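Local coordinates for dihydrodipicolinate synthase (Bacteroides thetaiotaomicron, PDB 4XKY), which probably condenses or releases pyruvate through a Schiff-base intermediate, as a tetrameric TIM-barrel lyase of the DapA family, at residues A[13-18]-A[28-33]. Residues are numbered along the deposited sequence; the frame is centred on the assembly and turned at random.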
ATOM      1  N   VAL A  13     -14.653 -17.024 -18.785  1.00 25.12           N
ATOM      2  CA  VAL A  13     -15.476 -15.839 -18.672  1.00 24.81           C
ATOM      3  C   VAL A  13     -16.896 -16.314 -18.364  1.00 25.45           C
ATOM      4  O   VAL A  13     -17.246 -17.478 -18.639  1.00 24.08           O
ATOM      5  CB  VAL A  13     -15.444 -14.952 -19.947  1.00 24.87           C
ATOM      6  CG1 VAL A  13     -14.034 -14.462 -20.237  1.00 24.36           C
ATOM      7  CG2 VAL A  13     -15.950 -15.683 -21.162  1.00 25.00           C
ATOM      8  N   THR A  14     -17.671 -15.439 -17.726  1.00 24.71           N
ATOM      9  CA  THR A  14     -19.081 -15.668 -17.488  1.00 24.90           C
ATOM     10  C   THR A  14     -19.749 -14.872 -18.603  1.00 25.72           C
ATOM     11  O   THR A  14     -19.827 -13.660 -18.529  1.00 24.54           O
ATOM     12  CB  THR A  14     -19.520 -15.201 -16.076  1.00 26.00           C
ATOM     13  OG1 THR A  14     -18.762 -15.898 -15.061  1.00 24.63           O
ATOM     14  CG2 THR A  14     -21.016 -15.458 -15.867  1.00 25.74           C
ATOM     15  N   PRO A  15     -20.163 -15.545 -19.686  1.00 26.35           N
ATOM     16  CA  PRO A  15     -20.779 -14.806 -20.802  1.00 26.81           C
ATOM     17  C   PRO A  15     -22.147 -14.311 -20.411  1.00 26.35           C
ATOM     18  O   PRO A  15     -22.905 -15.039 -19.763  1.00 26.90           O
ATOM     19  CB  PRO A  15     -20.859 -15.818 -21.934  1.00 27.91           C
ATOM     20  CG  PRO A  15     -20.314 -17.102 -21.419  1.00 27.52           C
ATOM     21  CD  PRO A  15     -20.104 -16.991 -19.932  1.00 27.25           C
ATOM     22  N   LEU A  16     -22.414 -13.060 -20.765  1.00 25.85           N
ATOM     23  CA  LEU A  16     -23.605 -12.329 -20.366  1.00 26.39           C
ATOM     24  C   LEU A  16     -24.356 -11.758 -21.560  1.00 27.66           C
ATOM     25  O   LEU A  16     -23.743 -11.338 -22.553  1.00 28.80           O
ATOM     26  CB  LEU A  16     -23.175 -11.166 -19.498  1.00 26.51           C
ATOM     27  CG  LEU A  16     -22.424 -11.557 -18.237  1.00 27.06           C
ATOM     28  CD1 LEU A  16     -22.038 -10.265 -17.535  1.00 28.40           C
ATOM     29  CD2 LEU A  16     -23.294 -12.452 -17.346  1.00 27.44           C
ATOM     30  N   LEU A  17     -25.680 -11.741 -21.476  1.00 28.83           N
ATOM     31  CA  LEU A  17     -26.501 -10.946 -22.412  1.00 29.09           C
ATOM     32  C   LEU A  17     -26.807  -9.581 -21.832  1.00 28.53           C
ATOM     33  O   LEU A  17     -27.113  -8.644 -22.549  1.00 27.13           O
ATOM     34  CB  LEU A  17     -27.820 -11.672 -22.729  1.00 30.15           C
ATOM     35  CG  LEU A  17     -27.677 -13.008 -23.461  1.00 31.45           C
ATOM     36  CD1 LEU A  17     -29.056 -13.600 -23.788  1.00 33.47           C
ATOM     37  CD2 LEU A  17     -26.902 -12.809 -24.764  1.00 31.87           C
ATOM     38  N   ASP A  18     -26.779  -9.496 -20.509  1.00 29.00           N
ATOM     39  CA  ASP A  18     -27.033  -8.241 -19.801  1.00 30.50           C
ATOM     40  C   ASP A  18     -26.412  -8.382 -18.419  1.00 29.56           C
ATOM     41  O   ASP A  18     -25.882  -9.442 -18.102  1.00 27.39           O
ATOM     42  CB  ASP A  18     -28.534  -7.926 -19.733  1.00 31.40           C
ATOM     43  CG  ASP A  18     -28.823  -6.440 -19.434  1.00 33.94           C
ATOM     44  OD1 ASP A  18     -27.906  -5.611 -19.516  1.00 36.52           O
ATOM     45  OD2 ASP A  18     -29.972  -6.095 -19.104  1.00 40.16           O
ATOM     46  N   GLN A  28     -22.200 -22.427 -24.006  1.00 33.82           N
ATOM     47  CA  GLN A  28     -22.084 -23.714 -24.699  1.00 34.84           C
ATOM     48  C   GLN A  28     -21.017 -23.671 -25.770  1.00 34.11           C
ATOM     49  O   GLN A  28     -20.159 -24.543 -25.804  1.00 34.74           O
ATOM     50  CB  GLN A  28     -23.413 -24.131 -25.310  1.00 36.72           C
ATOM     51  CG  GLN A  28     -24.428 -24.449 -24.222  1.00 39.21           C
ATOM     52  CD  GLN A  28     -25.854 -24.651 -24.702  1.00 41.83           C
ATOM     53  OE1 GLN A  28     -26.152 -24.531 -25.893  1.00 46.89           O
ATOM     54  NE2 GLN A  28     -26.743 -24.987 -23.764  1.00 39.39           N
ATOM     55  N   ARG A  29     -21.039 -22.653 -26.624  1.00 33.02           N
ATOM     56  CA  ARG A  29     -19.988 -22.546 -27.643  1.00 34.07           C
ATOM     57  C   ARG A  29     -18.617 -22.444 -26.991  1.00 33.10           C
ATOM     58  O   ARG A  29     -17.674 -23.067 -27.468  1.00 32.65           O
ATOM     59  CB  ARG A  29     -20.193 -21.373 -28.606  1.00 34.80           C
ATOM     60  CG  ARG A  29     -21.204 -21.629 -29.720  1.00 37.03           C
ATOM     61  CD  ARG A  29     -21.229 -20.470 -30.713  1.00 37.83           C
ATOM     62  NE  ARG A  29     -21.736 -19.254 -30.070  1.00 38.92           N
ATOM     63  CZ  ARG A  29     -23.019 -18.922 -29.985  1.00 41.31           C
ATOM     64  NH1 ARG A  29     -23.965 -19.686 -30.534  1.00 43.67           N
ATOM     65  NH2 ARG A  29     -23.362 -17.803 -29.379  1.00 42.13           N
ATOM     66  N   LEU A  30     -18.505 -21.662 -25.910  1.00 31.05           N
ATOM     67  CA  LEU A  30     -17.214 -21.489 -25.231  1.00 30.47           C
ATOM     68  C   LEU A  30     -16.700 -22.817 -24.713  1.00 29.90           C
ATOM     69  O   LEU A  30     -15.544 -23.165 -24.936  1.00 29.84           O
ATOM     70  CB  LEU A  30     -17.328 -20.474 -24.087  1.00 30.62           C
ATOM     71  CG  LEU A  30     -16.107 -20.209 -23.199  1.00 31.19           C
ATOM     72  CD1 LEU A  30     -14.929 -19.637 -23.970  1.00 31.59           C
ATOM     73  CD2 LEU A  30     -16.473 -19.283 -22.048  1.00 30.76           C
ATOM     74  N   ILE A  31     -17.558 -23.561 -24.022  1.00 29.37           N
ATOM     75  CA  ILE A  31     -17.145 -24.827 -23.438  1.00 30.76           C
ATOM     76  C   ILE A  31     -16.802 -25.902 -24.485  1.00 32.15           C
ATOM     77  O   ILE A  31     -15.837 -26.639 -24.299  1.00 33.07           O
ATOM     78  CB  ILE A  31     -18.171 -25.347 -22.411  1.00 31.57           C
ATOM     79  CG1 ILE A  31     -18.178 -24.437 -21.177  1.00 31.09           C
ATOM     80  CG2 ILE A  31     -17.847 -26.790 -21.998  1.00 32.19           C
ATOM     81  CD1 ILE A  31     -19.396 -24.630 -20.303  1.00 31.89           C
ATOM     82  N   GLU A  32     -17.571 -26.001 -25.566  1.00 33.98           N
ATOM     83  CA  GLU A  32     -17.219 -26.911 -26.650  1.00 36.02           C
ATOM     84  C   GLU A  32     -15.860 -26.507 -27.225  1.00 35.39           C
ATOM     85  O   GLU A  32     -15.023 -27.345 -27.472  1.00 35.76           O
ATOM     86  CB  GLU A  32     -18.283 -26.926 -27.760  1.00 37.84           C
ATOM     87  CG  GLU A  32     -19.651 -27.502 -27.363  1.00 39.24           C
ATOM     88  CD  GLU A  32     -19.582 -28.916 -26.799  1.00 40.62           C
ATOM     89  OE1 GLU A  32     -18.648 -29.656 -27.170  1.00 43.74           O
ATOM     90  OE2 GLU A  32     -20.444 -29.293 -25.970  1.00 40.26           O
ATOM     91  N   HIS A  33     -15.640 -25.211 -27.413  1.00 34.62           N
ATOM     92  CA  HIS A  33     -14.382 -24.690 -27.978  1.00 34.42           C
ATOM     93  C   HIS A  33     -13.186 -25.062 -27.082  1.00 33.97           C
ATOM     94  O   HIS A  33     -12.129 -25.450 -27.567  1.00 33.71           O
ATOM     95  CB  HIS A  33     -14.558 -23.175 -28.139  1.00 34.92           C
ATOM     96  CG  HIS A  33     -13.316 -22.397 -28.435  1.00 35.72           C
ATOM     97  ND1 HIS A  33     -12.675 -22.438 -29.655  1.00 36.30           N
ATOM     98  CD2 HIS A  33     -12.678 -21.447 -27.710  1.00 35.94           C
ATOM     99  CE1 HIS A  33     -11.666 -21.588 -29.653  1.00 36.22           C
ATOM    100  NE2 HIS A  33     -11.646 -20.970 -28.484  1.00 38.19           N
TER
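Leu30 meets Val13 and Pro15 through a single methyl, CD2, which makes both close approaches. Its tightest approach is to Val13 CG2, with CG2 and CD2 3.7 Å apart, ordinary van der Waals distance; the two side chains cross at about a right angle, touching at one methyl each. Leu30 CD2 also stands 3.9 Å from Val13 O, a carbon–oxygen approach with no hydrogen bond. The CB of Leu30 points toward the loop; CG is anti to the backbone N (chi1 177°), and CD2, anti to CA, is the branch reaching Val13. Packing slackens toward Pro15, whose ring carbon CG lies 4.5 Å from Leu30 CD2, a marginal touch. The backbones stay well apart: even the nearest CA pair, Pro15 CA and Leu30 CA, is separated by 8.8 Å. Beyond Pro15 the loop leaves the helix, and Leu17 is exposed, as is Arg29 on the helix. All three touching residues, by contrast, are buried: Val13 also packs on Leu262, Lys263 and Leu266 of helix 257-268, and Leu30 on Asn213. Thr14 turns its CB away from the helix, and its OG1 is hydrogen-bonded to Gly49 O. The contact thus joins the loop after the first barrel strand, 7-8, to helix 24-36 of the TIM barrel. The side chain of Val13 lies about 4 Å from that of Thr48, a predicted pyruvate-binding residue, placing this packing beside the probable active site. With 94 Å² buried and no hydrogen bond or salt bridge between the segments, the contact rests on van der Waals packing, tighter at Val13 than Pro15.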